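Glutamine synthetase (Streptomyces coelicolor, PDB 4BAX) belongs to the glutamine synthetase family, joining an N-terminal beta-grasp domain to a larger catalytic domain in an assembly of ten subunits. Local coordinates at residues Y8-G13 / W40-S45; L78-D83 / P90-A95; S101-A106 / A337-G342; H279-W284 / E313-N318; E286-V291 / G295-I300. All coordinates share one frame; numbering follows the deposited sequence.

Contact 1: residues Y8-G13 / W40-S45; sequences YIWIDG and WGFDGS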
# COMPACT_ATOMS: atom_id res chain seq x y z
N TYR A 8 38.34 -13.26 -10.80
CA TYR A 8 39.24 -13.86 -9.83
C TYR A 8 38.48 -14.04 -8.53
O TYR A 8 37.98 -13.08 -7.96
CB TYR A 8 40.47 -13.00 -9.61
CG TYR A 8 41.57 -13.18 -10.63
CD1 TYR A 8 41.29 -13.12 -12.00
CD2 TYR A 8 42.89 -13.38 -10.24
CE1 TYR A 8 42.31 -13.26 -12.94
CE2 TYR A 8 43.91 -13.53 -11.20
CZ TYR A 8 43.61 -13.47 -12.54
OH TYR A 8 44.64 -13.61 -13.48
N ILE A 9 38.39 -15.29 -8.11
CA ILE A 9 37.61 -15.68 -6.95
C ILE A 9 38.55 -16.26 -5.92
O ILE A 9 39.45 -17.05 -6.25
CB ILE A 9 36.51 -16.72 -7.36
CG1 ILE A 9 35.48 -16.04 -8.29
CG2 ILE A 9 35.79 -17.31 -6.16
CD1 ILE A 9 34.72 -16.99 -9.26
N TRP A 10 38.38 -15.86 -4.66
CA TRP A 10 39.20 -16.45 -3.62
C TRP A 10 38.41 -16.58 -2.32
O TRP A 10 37.28 -16.10 -2.24
CB TRP A 10 40.53 -15.71 -3.43
CG TRP A 10 40.43 -14.36 -2.74
CD1 TRP A 10 40.65 -14.10 -1.41
CD2 TRP A 10 40.11 -13.10 -3.34
NE1 TRP A 10 40.48 -12.76 -1.15
CE2 TRP A 10 40.15 -12.12 -2.32
CE3 TRP A 10 39.78 -12.69 -4.64
CZ2 TRP A 10 39.89 -10.77 -2.55
CZ3 TRP A 10 39.51 -11.34 -4.87
CH2 TRP A 10 39.57 -10.40 -3.84
N ILE A 11 39.00 -17.27 -1.34
CA ILE A 11 38.41 -17.45 -0.02
C ILE A 11 39.21 -16.61 0.98
O ILE A 11 40.44 -16.63 0.98
CB ILE A 11 38.41 -18.92 0.37
CG1 ILE A 11 37.39 -19.66 -0.48
CG2 ILE A 11 38.03 -19.11 1.84
CD1 ILE A 11 38.01 -20.68 -1.38
N ASP A 12 38.50 -15.87 1.83
CA ASP A 12 39.16 -14.99 2.78
C ASP A 12 39.58 -15.66 4.11
O ASP A 12 39.62 -16.89 4.22
CB ASP A 12 38.40 -13.67 2.98
CG ASP A 12 37.11 -13.83 3.76
OD1 ASP A 12 36.90 -14.87 4.41
OD2 ASP A 12 36.27 -12.91 3.68
N GLY A 13 39.93 -14.83 5.08
CA GLY A 13 40.34 -15.32 6.38
C GLY A 13 39.33 -15.02 7.47
O GLY A 13 39.69 -14.98 8.65
N TRP A 40 47.81 -12.18 -9.23
CA TRP A 40 47.28 -10.87 -8.91
C TRP A 40 47.36 -10.62 -7.40
O TRP A 40 47.85 -11.45 -6.65
CB TRP A 40 45.83 -10.78 -9.39
CG TRP A 40 45.36 -9.40 -9.68
CD1 TRP A 40 46.10 -8.25 -9.66
CD2 TRP A 40 44.04 -9.02 -10.08
NE1 TRP A 40 45.31 -7.17 -10.00
CE2 TRP A 40 44.04 -7.62 -10.26
CE3 TRP A 40 42.85 -9.72 -10.28
CZ2 TRP A 40 42.90 -6.91 -10.65
CZ3 TRP A 40 41.72 -9.01 -10.65
CH2 TRP A 40 41.75 -7.62 -10.83
N GLY A 41 46.86 -9.48 -6.97
CA GLY A 41 46.95 -9.16 -5.57
C GLY A 41 45.72 -8.40 -5.12
O GLY A 41 44.90 -7.99 -5.95
N PHE A 42 45.60 -8.21 -3.82
CA PHE A 42 44.53 -7.40 -3.27
C PHE A 42 44.94 -6.90 -1.90
O PHE A 42 45.98 -7.29 -1.36
CB PHE A 42 43.22 -8.17 -3.21
CG PHE A 42 43.24 -9.32 -2.28
CD1 PHE A 42 43.68 -10.57 -2.71
CD2 PHE A 42 42.84 -9.17 -0.96
CE1 PHE A 42 43.71 -11.65 -1.84
CE2 PHE A 42 42.87 -10.24 -0.09
CZ PHE A 42 43.31 -11.49 -0.53
N ASP A 43 44.11 -6.02 -1.36
CA ASP A 43 44.31 -5.49 -0.02
C ASP A 43 43.65 -6.32 1.08
O ASP A 43 42.42 -6.37 1.20
CB ASP A 43 43.86 -4.04 0.01
CG ASP A 43 44.62 -3.18 -1.00
OD1 ASP A 43 45.73 -3.60 -1.43
OD2 ASP A 43 44.10 -2.12 -1.41
N GLY A 44 44.49 -6.94 1.91
CA GLY A 44 44.03 -7.87 2.93
C GLY A 44 43.21 -7.35 4.10
O GLY A 44 42.42 -8.10 4.66
N SER A 45 43.41 -6.09 4.46
CA SER A 45 42.78 -5.51 5.65
C SER A 45 41.26 -5.61 5.55
O SER A 45 40.57 -5.88 6.52
CB SER A 45 43.17 -4.03 5.80
OG SER A 45 44.08 -3.62 4.79
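Trp40, at the start of strand 40-43, sets the edge of its indole against the ring face of Tyr8 on strand 3-11, a T-shaped (edge-to-face) pair. The benzo side does the touching: Trp40 CE3 lies 3.7 Å from Tyr8 CD2, above the tyrosine plane and shifted toward the rim of the ring. The two planes stand at 84°, and Tyr8 CG falls in the indole plane. Trp40 CB adds a second touch, 3.8 Å from Tyr8 CE2. The far end of the tyrosine is held by the carbonyl of Pro38, just before the strand, while Lys23 and Lys25 make cation-pi contacts with Trp40. Past Gly41, Phe42 turns its ring onto Trp10 in an offset stack. The centroids of the Phe42 ring and the five-membered ring of Trp10 are 4.2 Å apart, with the planes inclined by 27°. Trp10 CZ2 lies over the centre of the phenylalanine, whereas Phe42 CE1 sits over the indole nearer its rim, 3.6 Å from Trp10 CE2. In both residues CG lies between the backbone N and the carbonyl carbon (chi1 73° in Trp10), an orientation that leaves the rings overlapping. Asp43 then points away from 8-13 and forms a salt bridge with Arg294 of a neighbouring subunit. The two strands are not partners: 75-82 and 56-66 run between them, and the CA atoms of Trp10 and Phe42 are 10.5 Å apart. With Cys142 of that subunit packing on Trp10, the aromatic side chains, over Leu59 and Val81, line one face of the mixed beta-grasp sheet.

Contact 2: residues L78-D83 / P90-A95; sequences LCEVLD and PSNTRA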
# COMPACT_ATOMS: atom_id res chain seq x y z
N LEU A 78 39.59 -19.29 -10.05
CA LEU A 78 39.72 -19.55 -8.62
C LEU A 78 41.20 -19.51 -8.21
O LEU A 78 42.01 -20.20 -8.81
CB LEU A 78 39.11 -20.90 -8.27
CG LEU A 78 39.17 -21.31 -6.80
CD1 LEU A 78 38.31 -20.41 -5.91
CD2 LEU A 78 38.80 -22.77 -6.64
N CYS A 79 41.51 -18.78 -7.14
CA CYS A 79 42.92 -18.56 -6.72
C CYS A 79 43.16 -19.03 -5.31
O CYS A 79 42.23 -19.21 -4.52
CB CYS A 79 43.29 -17.07 -6.80
SG CYS A 79 43.12 -16.26 -8.40
N GLU A 80 44.42 -19.25 -4.99
CA GLU A 80 44.79 -19.45 -3.60
C GLU A 80 45.50 -18.18 -3.19
O GLU A 80 46.02 -17.44 -4.05
CB GLU A 80 45.66 -20.69 -3.41
CG GLU A 80 47.05 -20.58 -4.04
CD GLU A 80 47.90 -21.82 -3.79
OE1 GLU A 80 47.44 -22.71 -3.04
OE2 GLU A 80 49.03 -21.92 -4.35
N VAL A 81 45.57 -17.94 -1.89
CA VAL A 81 46.09 -16.69 -1.38
C VAL A 81 47.50 -16.91 -0.84
O VAL A 81 47.75 -17.84 -0.05
CB VAL A 81 45.17 -16.08 -0.29
CG1 VAL A 81 45.69 -14.74 0.20
CG2 VAL A 81 43.75 -15.93 -0.83
N LEU A 82 48.41 -16.05 -1.27
CA LEU A 82 49.80 -16.17 -0.86
C LEU A 82 50.27 -14.91 -0.19
O LEU A 82 49.74 -13.82 -0.47
CB LEU A 82 50.69 -16.44 -2.07
CG LEU A 82 50.25 -17.59 -2.96
CD1 LEU A 82 51.29 -17.74 -4.06
CD2 LEU A 82 50.05 -18.90 -2.19
N ASP A 83 51.30 -15.06 0.64
CA ASP A 83 52.00 -13.93 1.20
C ASP A 83 52.84 -13.35 0.07
O ASP A 83 52.99 -14.00 -0.97
CB ASP A 83 52.90 -14.40 2.36
CG ASP A 83 52.15 -14.54 3.70
OD1 ASP A 83 51.24 -13.73 3.98
OD2 ASP A 83 52.50 -15.45 4.50
N PRO A 90 48.16 -17.68 5.84
CA PRO A 90 47.58 -18.53 6.89
C PRO A 90 46.13 -18.96 6.60
O PRO A 90 45.73 -20.06 6.98
CB PRO A 90 47.63 -17.63 8.12
CG PRO A 90 48.83 -16.78 7.89
CD PRO A 90 48.88 -16.53 6.40
N SER A 91 45.37 -18.12 5.91
CA SER A 91 44.01 -18.46 5.52
C SER A 91 43.97 -19.59 4.49
O SER A 91 42.93 -20.26 4.35
CB SER A 91 43.27 -17.24 4.99
OG SER A 91 44.08 -16.53 4.07
N ASN A 92 45.07 -19.80 3.76
CA ASN A 92 45.11 -20.80 2.69
C ASN A 92 44.98 -22.22 3.25
O ASN A 92 45.83 -22.64 4.02
CB ASN A 92 46.41 -20.63 1.90
CG ASN A 92 46.49 -21.54 0.67
OD1 ASN A 92 45.94 -22.64 0.64
ND2 ASN A 92 47.23 -21.09 -0.33
N THR A 93 43.91 -22.93 2.87
CA THR A 93 43.64 -24.29 3.36
C THR A 93 43.79 -25.31 2.26
O THR A 93 43.80 -26.53 2.50
CB THR A 93 42.22 -24.44 3.99
OG1 THR A 93 41.22 -24.18 2.99
CG2 THR A 93 42.05 -23.52 5.20
N ARG A 94 43.94 -24.79 1.04
CA ARG A 94 44.19 -25.63 -0.13
C ARG A 94 45.56 -26.27 -0.07
O ARG A 94 45.69 -27.45 -0.40
CB ARG A 94 44.05 -24.81 -1.42
CG ARG A 94 43.67 -25.63 -2.61
CD ARG A 94 44.00 -24.92 -3.90
NE ARG A 94 43.60 -25.71 -5.06
CZ ARG A 94 44.46 -26.31 -5.87
NH1 ARG A 94 45.77 -26.20 -5.61
NH2 ARG A 94 44.03 -27.02 -6.91
N ALA A 95 46.55 -25.52 0.40
CA ALA A 95 47.93 -25.97 0.37
C ALA A 95 48.14 -27.22 1.23
O ALA A 95 48.93 -28.09 0.87
CB ALA A 95 48.89 -24.85 0.79
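Asn92 caps the start of helix 94-103 and at the same time ties it to strand 75-82 through Glu80 and Val81, at the join between the beta-grasp sheet and the following domain. The tight part of the contact is this one amide. Its ND2 donates to Glu80 OE1 at 3.2 Å in an almost straight bond (173°), and the acceptor lies in the amide plane. The same nitrogen donates to the backbone Val81 O at 3.3 Å, this time somewhat tilted from that plane. Neither acceptor is met in its own plane: ND2 comes to Glu80 OE1 from above the carboxylate, and to Val81 O from above the carbonyl. With CG anti to the backbone N (chi1 -174°), Asn92 extends its amide to the strand; bonds on both N and O then fix the rotation of the group. Leu82 runs alongside, its CD2 4.0 Å from Asn92 ND2. On the looser side, contacts thin out to single touches. Exposed Pro90 brings CD within 4.2 Å of Asp83 OD2, and the extended chain of Arg94 passes Glu80 with CD while its guanidinium goes on to a salt bridge with Asp195. Tyr324 of helix 323-341 packs on both Leu78 and Arg94. The cap itself is completed by Ala95 N, which donates to Asn92 OD1 at 3.0 Å.

Contact 3: residues S101-A106 / A337-G342; sequences SERFAA and ALEKAG
Glu339 and Arg103 reach toward each other from opposite directions and close an end-on bidentate salt bridge between the C-terminal ends of helices 94-103 and 323-341. Glu339, which loses the most surface here, extends from its helix with CG anti to the backbone N (chi1 -158°) and meets the longer arginine chain part-way. Its two oxygens each present the syn lone pair. Arg103 NH2 donates to Glu339 OE1 at 2.6 Å, and Arg103 NH1 to Glu339 OE2 at 3.1 Å; a weak third bond runs from NH2 to OE2. Guanidinium and carboxylate are nearly coplanar, their planes 18° apart. The arginine gets there by bending at chi2 (88°), which folds its chain back across Phe104. Phe104, the first residue beyond helical geometry, is the buried floor beneath this exposed ion pair and packs on Val331 and Cys335 of helix 323-341. Helix 323-341 itself ends in a Schellman motif at Gly342, whose N bonds to Glu339 O. The Phe104 ring touches both partners: Arg103 CG lies over one of its faces, Phe104 CE1 lies over a face of the guanidinium, and the same CE1 is 3.7 Å from Glu339 OE2.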
# COMPACT_ATOMS: atom_id res chain seq x y z
N SER A 101 47.19 -34.85 -0.55
CA SER A 101 46.73 -35.40 -1.81
C SER A 101 47.89 -36.09 -2.53
O SER A 101 47.76 -37.22 -2.99
CB SER A 101 46.18 -34.26 -2.67
OG SER A 101 45.54 -34.72 -3.84
N GLU A 102 49.04 -35.42 -2.57
CA GLU A 102 50.24 -35.97 -3.20
C GLU A 102 50.80 -37.16 -2.43
O GLU A 102 51.29 -38.13 -3.01
CB GLU A 102 51.31 -34.89 -3.33
CG GLU A 102 52.56 -35.31 -4.08
CD GLU A 102 53.59 -34.19 -4.17
OE1 GLU A 102 53.19 -33.03 -4.45
OE2 GLU A 102 54.79 -34.46 -3.93
N ARG A 103 50.75 -37.04 -1.11
CA ARG A 103 51.26 -38.06 -0.23
C ARG A 103 50.52 -39.38 -0.40
O ARG A 103 51.10 -40.46 -0.25
CB ARG A 103 51.20 -37.58 1.22
CG ARG A 103 51.22 -38.70 2.21
CD ARG A 103 52.65 -39.06 2.56
NE ARG A 103 52.72 -40.13 3.55
CZ ARG A 103 52.47 -41.41 3.30
NH1 ARG A 103 52.12 -41.81 2.08
NH2 ARG A 103 52.57 -42.30 4.27
N PHE A 104 49.23 -39.28 -0.71
CA PHE A 104 48.37 -40.46 -0.79
C PHE A 104 47.79 -40.72 -2.18
O PHE A 104 46.77 -41.39 -2.31
CB PHE A 104 47.25 -40.38 0.25
CG PHE A 104 47.73 -40.57 1.66
CD1 PHE A 104 48.27 -41.78 2.05
CD2 PHE A 104 47.74 -39.52 2.56
CE1 PHE A 104 48.74 -41.96 3.33
CE2 PHE A 104 48.21 -39.69 3.84
CZ PHE A 104 48.71 -40.91 4.23
N ALA A 105 48.46 -40.21 -3.21
CA ALA A 105 47.91 -40.31 -4.56
C ALA A 105 47.75 -41.76 -5.01
O ALA A 105 46.85 -42.06 -5.79
CB ALA A 105 48.78 -39.54 -5.55
N ALA A 106 48.57 -42.65 -4.45
CA ALA A 106 48.53 -44.08 -4.77
C ALA A 106 47.21 -44.78 -4.40
O ALA A 106 46.78 -45.70 -5.11
CB ALA A 106 49.72 -44.79 -4.11
N ALA A 337 45.23 -45.01 7.93
CA ALA A 337 44.84 -46.25 8.55
C ALA A 337 44.87 -47.39 7.55
O ALA A 337 45.29 -48.50 7.90
CB ALA A 337 43.47 -46.12 9.18
N LEU A 338 44.50 -47.13 6.30
CA LEU A 338 44.53 -48.15 5.23
C LEU A 338 45.95 -48.56 4.86
O LEU A 338 46.23 -49.72 4.52
CB LEU A 338 43.74 -47.70 4.00
CG LEU A 338 42.22 -47.56 4.18
CD1 LEU A 338 41.59 -46.67 3.11
CD2 LEU A 338 41.58 -48.95 4.19
N GLU A 339 46.85 -47.60 4.94
CA GLU A 339 48.25 -47.85 4.68
C GLU A 339 48.78 -48.82 5.74
O GLU A 339 49.41 -49.84 5.40
CB GLU A 339 49.05 -46.55 4.69
CG GLU A 339 50.38 -46.59 3.95
CD GLU A 339 51.00 -45.21 3.74
OE1 GLU A 339 51.47 -44.63 4.74
OE2 GLU A 339 51.05 -44.72 2.58
N LYS A 340 48.45 -48.56 7.00
CA LYS A 340 48.88 -49.42 8.09
C LYS A 340 48.31 -50.82 7.93
O LYS A 340 49.02 -51.80 8.13
CB LYS A 340 48.44 -48.83 9.43
CG LYS A 340 49.15 -47.53 9.74
CD LYS A 340 48.70 -46.95 11.07
CE LYS A 340 49.45 -45.65 11.39
NZ LYS A 340 50.89 -45.90 11.68
N ALA A 341 47.06 -50.90 7.51
CA ALA A 341 46.39 -52.19 7.33
C ALA A 341 46.86 -52.94 6.07
O ALA A 341 46.56 -54.12 5.90
CB ALA A 341 44.87 -51.99 7.30
N GLY A 342 47.60 -52.26 5.20
CA GLY A 342 48.07 -52.90 3.99
C GLY A 342 46.99 -52.93 2.92
O GLY A 342 47.14 -53.59 1.88

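Contact 4: residues H279-W284 / E313-N318; sequences HETAPW and EDRRPN
Glu280 and Thr281, modelled with a cis peptide bond between them, both turn to Arg315; these two residues are poorly ordered, so the cis geometry is doubtful. Thr281 crosses the arginine at about a right angle, its CG2 at the guanidinium edge and 3.8 Å from Arg315 CD. Its OG1 makes a weak bond to Arg315 O, 3.5 Å away. Glu280 bends at chi2 (-78°) and brings OE1 to Arg315 NH2 at 3.3 Å, a salt bridge with a weak hydrogen bond, the two flat groups turned 61° apart. The firmer grip on Arg315 comes from its own segment: NH1 donates to Glu313 OE1 at 2.7 Å, in the guanidinium plane but from above the carboxylate. Glu313 OE1 also meets Arg299 NE, so that acids and arginines alternate in one network whose charges probably balance. Next along, Arg316 grips Asp314 side-on through NE and NH2, and Asp314 OD1 also takes Arg316 N in an Asx turn. The contact lays the loop between helix 271-274 and strand 289-291 over the end of strand 312-314, itself flanked by strands 231-236 and 298-300, with helix 259-264 touching Arg316 and Trp284.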
# COMPACT_ATOMS: atom_id res chain seq x y z
N HIS A 279 17.13 -35.86 15.90
CA HIS A 279 17.00 -36.07 14.46
C HIS A 279 18.35 -36.27 13.82
O HIS A 279 19.33 -36.61 14.50
CB HIS A 279 16.27 -34.92 13.78
CG HIS A 279 14.90 -34.69 14.33
ND1 HIS A 279 14.51 -33.48 14.86
CD2 HIS A 279 13.87 -35.55 14.52
CE1 HIS A 279 13.27 -33.59 15.32
NE2 HIS A 279 12.86 -34.83 15.13
N GLU A 280 18.39 -36.07 12.51
CA GLU A 280 19.65 -36.17 11.80
C GLU A 280 20.73 -35.21 12.30
O GLU A 280 20.49 -34.02 12.53
CB GLU A 280 19.42 -35.99 10.29
CG GLU A 280 18.31 -36.87 9.74
CD GLU A 280 18.79 -38.29 9.56
OE1 GLU A 280 20.01 -38.50 9.70
OE2 GLU A 280 17.95 -39.17 9.28
N THR A 281 21.91 -35.78 12.49
CA THR A 281 22.13 -37.21 12.24
C THR A 281 22.30 -37.88 13.61
O THR A 281 21.33 -38.36 14.21
CB THR A 281 23.37 -37.48 11.35
OG1 THR A 281 23.50 -36.45 10.36
CG2 THR A 281 23.24 -38.79 10.63
N ALA A 282 23.54 -37.88 14.08
CA ALA A 282 23.91 -38.48 15.36
C ALA A 282 24.36 -37.26 16.15
O ALA A 282 24.56 -36.20 15.56
CB ALA A 282 25.07 -39.44 15.16
N PRO A 283 24.52 -37.40 17.48
CA PRO A 283 24.97 -36.20 18.20
C PRO A 283 26.39 -35.90 17.77
O PRO A 283 27.13 -36.82 17.44
CB PRO A 283 24.92 -36.63 19.67
CG PRO A 283 24.97 -38.11 19.64
CD PRO A 283 24.25 -38.52 18.39
N TRP A 284 26.76 -34.62 17.79
CA TRP A 284 28.07 -34.18 17.34
C TRP A 284 29.19 -34.79 18.20
O TRP A 284 30.34 -34.90 17.76
CB TRP A 284 28.15 -32.65 17.37
CG TRP A 284 27.96 -32.11 18.77
CD1 TRP A 284 26.79 -31.71 19.35
CD2 TRP A 284 28.99 -31.88 19.74
NE1 TRP A 284 27.03 -31.27 20.64
CE2 TRP A 284 28.37 -31.36 20.90
CE3 TRP A 284 30.38 -32.07 19.75
CZ2 TRP A 284 29.09 -31.02 22.04
CZ3 TRP A 284 31.09 -31.74 20.90
CH2 TRP A 284 30.44 -31.22 22.03
N GLU A 313 29.80 -43.06 3.48
CA GLU A 313 29.19 -41.74 3.51
C GLU A 313 29.35 -41.15 4.90
O GLU A 313 28.87 -41.71 5.88
CB GLU A 313 27.71 -41.85 3.15
CG GLU A 313 26.92 -40.57 3.37
CD GLU A 313 25.42 -40.76 3.19
OE1 GLU A 313 24.78 -41.30 4.13
OE2 GLU A 313 24.89 -40.36 2.14
N ASP A 314 30.03 -40.02 4.96
CA ASP A 314 30.18 -39.30 6.20
C ASP A 314 29.07 -38.26 6.30
O ASP A 314 29.05 -37.30 5.51
CB ASP A 314 31.55 -38.61 6.25
CG ASP A 314 31.89 -38.07 7.64
OD1 ASP A 314 30.95 -37.90 8.44
OD2 ASP A 314 33.09 -37.80 7.92
N ARG A 315 28.16 -38.47 7.25
CA ARG A 315 26.98 -37.62 7.37
C ARG A 315 27.19 -36.42 8.33
O ARG A 315 26.28 -35.60 8.50
CB ARG A 315 25.78 -38.46 7.82
CG ARG A 315 25.52 -39.67 6.93
CD ARG A 315 24.42 -40.57 7.49
NE ARG A 315 23.14 -39.86 7.55
CZ ARG A 315 22.31 -39.73 6.51
NH1 ARG A 315 22.59 -40.30 5.34
NH2 ARG A 315 21.16 -39.06 6.66
N ARG A 316 28.35 -36.34 8.96
CA ARG A 316 28.67 -35.26 9.91
C ARG A 316 28.92 -33.82 9.36
O ARG A 316 28.55 -32.86 10.03
CB ARG A 316 29.82 -35.67 10.81
CG ARG A 316 29.50 -36.85 11.71
CD ARG A 316 30.74 -37.30 12.42
NE ARG A 316 31.68 -37.83 11.44
CZ ARG A 316 32.96 -38.09 11.71
NH1 ARG A 316 33.42 -37.88 12.93
NH2 ARG A 316 33.76 -38.58 10.76
N PRO A 317 29.57 -33.66 8.19
CA PRO A 317 29.92 -32.27 7.84
C PRO A 317 28.72 -31.33 7.60
O PRO A 317 27.69 -31.69 7.00
CB PRO A 317 30.78 -32.41 6.57
CG PRO A 317 31.23 -33.85 6.55
CD PRO A 317 30.10 -34.63 7.20
N ASN A 318 28.86 -30.10 8.11
CA ASN A 318 27.85 -29.07 7.91
C ASN A 318 27.85 -28.55 6.49
O ASN A 318 28.85 -28.72 5.79
CB ASN A 318 28.15 -27.89 8.81
CG ASN A 318 27.66 -28.08 10.22
OD1 ASN A 318 27.15 -29.16 10.59
ND2 ASN A 318 27.81 -27.03 11.02

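Contact 5: residues E286-V291 / G295-I300; sequences EYSYGV and GASVRI
Tyr287 and Tyr289 supply the flat groups, and each is met at a slant by aliphatic atoms of 295-300. Ser297 CB and Val298 CG2 lie obliquely against the Tyr287 ring, the former 3.8 Å from Tyr287 CD1. Ile300 CD1 approaches the Tyr289 ring in like manner, 3.6 Å from Tyr289 CD1, the two side chains running side by side in the same direction. The tyrosine hydroxyls bond onward, Tyr287 OH to the carbonyl of Ala251 and Tyr289 OH to Glu252. Val291 CG2 extends the apolar row, 4.0 Å from Ile300 CG2. Tyr289, Val291, Val298 and Ile300 share one face of the sheet, while Arg299 points to the other. The backbones form a short parallel pair, 21° from exact alignment. Ser288 O accepts from Val298 N at 3.0 Å, and Gly290 O from Ile300 N in a straight bond (179°); the bond from Gly290 N to Val298 O is weak. Where regular pairing begins, two serines exchange bonds with the opposite backbone. Ser297 OG accepts from Ser288 N at 3.2 Å, and Ser288 OG accepts from Ser297 N at 3.3 Å. Ser288 OG reaches that amide because it lies between its own backbone N and carbonyl carbon (chi1 49°). The pair is packed on one face by helix 244-253, with Tyr244 touching Val291 and Ile300, and Ile248 touching Tyr289. Strand 298-300 is flanked by 289-291, parallel, and by 312-314, antiparallel.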
# COMPACT_ATOMS: atom_id res chain seq x y z
N GLU A 286 29.26 -37.97 19.56
CA GLU A 286 29.43 -39.43 19.51
C GLU A 286 29.67 -39.89 18.09
O GLU A 286 29.10 -39.35 17.13
CB GLU A 286 28.21 -40.19 20.06
CG GLU A 286 27.59 -39.70 21.36
CD GLU A 286 26.31 -40.47 21.71
OE1 GLU A 286 25.85 -41.29 20.86
OE2 GLU A 286 25.74 -40.25 22.81
N TYR A 287 30.56 -40.86 17.96
CA TYR A 287 30.83 -41.46 16.66
C TYR A 287 30.17 -42.84 16.54
O TYR A 287 30.34 -43.69 17.41
CB TYR A 287 32.33 -41.57 16.38
CG TYR A 287 32.61 -42.20 15.05
CD1 TYR A 287 32.67 -41.43 13.89
CD2 TYR A 287 32.77 -43.58 14.92
CE1 TYR A 287 32.89 -42.01 12.65
CE2 TYR A 287 32.99 -44.17 13.68
CZ TYR A 287 33.06 -43.38 12.55
OH TYR A 287 33.28 -43.96 11.32
N SER A 288 29.44 -43.06 15.45
CA SER A 288 28.90 -44.39 15.17
C SER A 288 28.95 -44.63 13.67
O SER A 288 28.84 -43.69 12.89
CB SER A 288 27.46 -44.53 15.66
OG SER A 288 26.66 -43.43 15.23
N TYR A 289 29.02 -45.90 13.27
CA TYR A 289 28.87 -46.24 11.85
C TYR A 289 28.04 -47.49 11.75
O TYR A 289 28.04 -48.33 12.66
CB TYR A 289 30.22 -46.37 11.13
CG TYR A 289 30.89 -47.73 11.27
CD1 TYR A 289 30.54 -48.78 10.42
CD2 TYR A 289 31.83 -47.98 12.25
CE1 TYR A 289 31.11 -50.03 10.54
CE2 TYR A 289 32.42 -49.24 12.38
CZ TYR A 289 32.05 -50.26 11.51
OH TYR A 289 32.60 -51.53 11.59
N GLY A 290 27.31 -47.62 10.66
CA GLY A 290 26.46 -48.78 10.48
C GLY A 290 25.99 -48.90 9.05
O GLY A 290 26.02 -47.92 8.28
N VAL A 291 25.52 -50.08 8.69
CA VAL A 291 25.02 -50.33 7.36
C VAL A 291 23.58 -49.81 7.25
O VAL A 291 22.71 -50.19 8.03
CB VAL A 291 25.06 -51.82 7.02
CG1 VAL A 291 24.23 -52.11 5.78
CG2 VAL A 291 26.49 -52.28 6.81
N GLY A 295 20.98 -42.76 11.13
CA GLY A 295 21.23 -42.16 12.43
C GLY A 295 22.70 -42.20 12.85
O GLY A 295 23.10 -41.56 13.83
N ALA A 296 23.51 -42.95 12.12
CA ALA A 296 24.95 -43.05 12.38
C ALA A 296 25.78 -41.82 11.92
O ALA A 296 25.34 -41.02 11.09
CB ALA A 296 25.50 -44.32 11.75
N SER A 297 26.97 -41.66 12.49
CA SER A 297 27.89 -40.61 12.05
C SER A 297 28.33 -40.88 10.58
O SER A 297 28.36 -39.98 9.72
CB SER A 297 29.13 -40.56 12.96
OG SER A 297 28.81 -40.18 14.29
N VAL A 298 28.63 -42.14 10.31
CA VAL A 298 29.01 -42.56 8.99
C VAL A 298 28.10 -43.71 8.54
O VAL A 298 27.89 -44.68 9.28
CB VAL A 298 30.48 -43.01 8.96
CG1 VAL A 298 30.76 -43.92 7.77
CG2 VAL A 298 31.38 -41.81 9.00
N ARG A 299 27.59 -43.62 7.32
CA ARG A 299 26.73 -44.67 6.82
C ARG A 299 27.40 -45.49 5.70
O ARG A 299 28.09 -44.95 4.83
CB ARG A 299 25.40 -44.09 6.32
CG ARG A 299 24.56 -45.11 5.57
CD ARG A 299 23.20 -44.60 5.17
NE ARG A 299 23.26 -43.77 3.97
CZ ARG A 299 22.21 -43.56 3.18
NH1 ARG A 299 21.04 -44.13 3.46
NH2 ARG A 299 22.33 -42.79 2.10
N ILE A 300 27.21 -46.81 5.77
CA ILE A 300 27.55 -47.72 4.69
C ILE A 300 26.28 -48.09 3.94
O ILE A 300 25.44 -48.83 4.45
CB ILE A 300 28.19 -49.02 5.21
CG1 ILE A 300 29.54 -48.73 5.87
CG2 ILE A 300 28.34 -50.04 4.09
CD1 ILE A 300 29.91 -49.70 6.95

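In the fold
Contacts 1 and 2 belong to the beta-grasp sheet, where strands 3-11 and 75-82 are neighbours: Trp10 CD1 packs on Val81 CG2. Contact 1 is buried and aromatic, whereas the partly buried contact 2 relies on one amide. Helix 94-103 carries on from contact 2 to contact 3, their centres about 25 Å apart, and ends at the surface in an ion pair. Contacts 4 and 5 lie across the chain's centre from contacts 1 and 2. They join adjoining strands, with Arg315 N 2.9 Å from Ser297 O; contact 4 is a buried charge network, contact 5 mainly backbone pairing. Both nest in the long loop closed by contact 3.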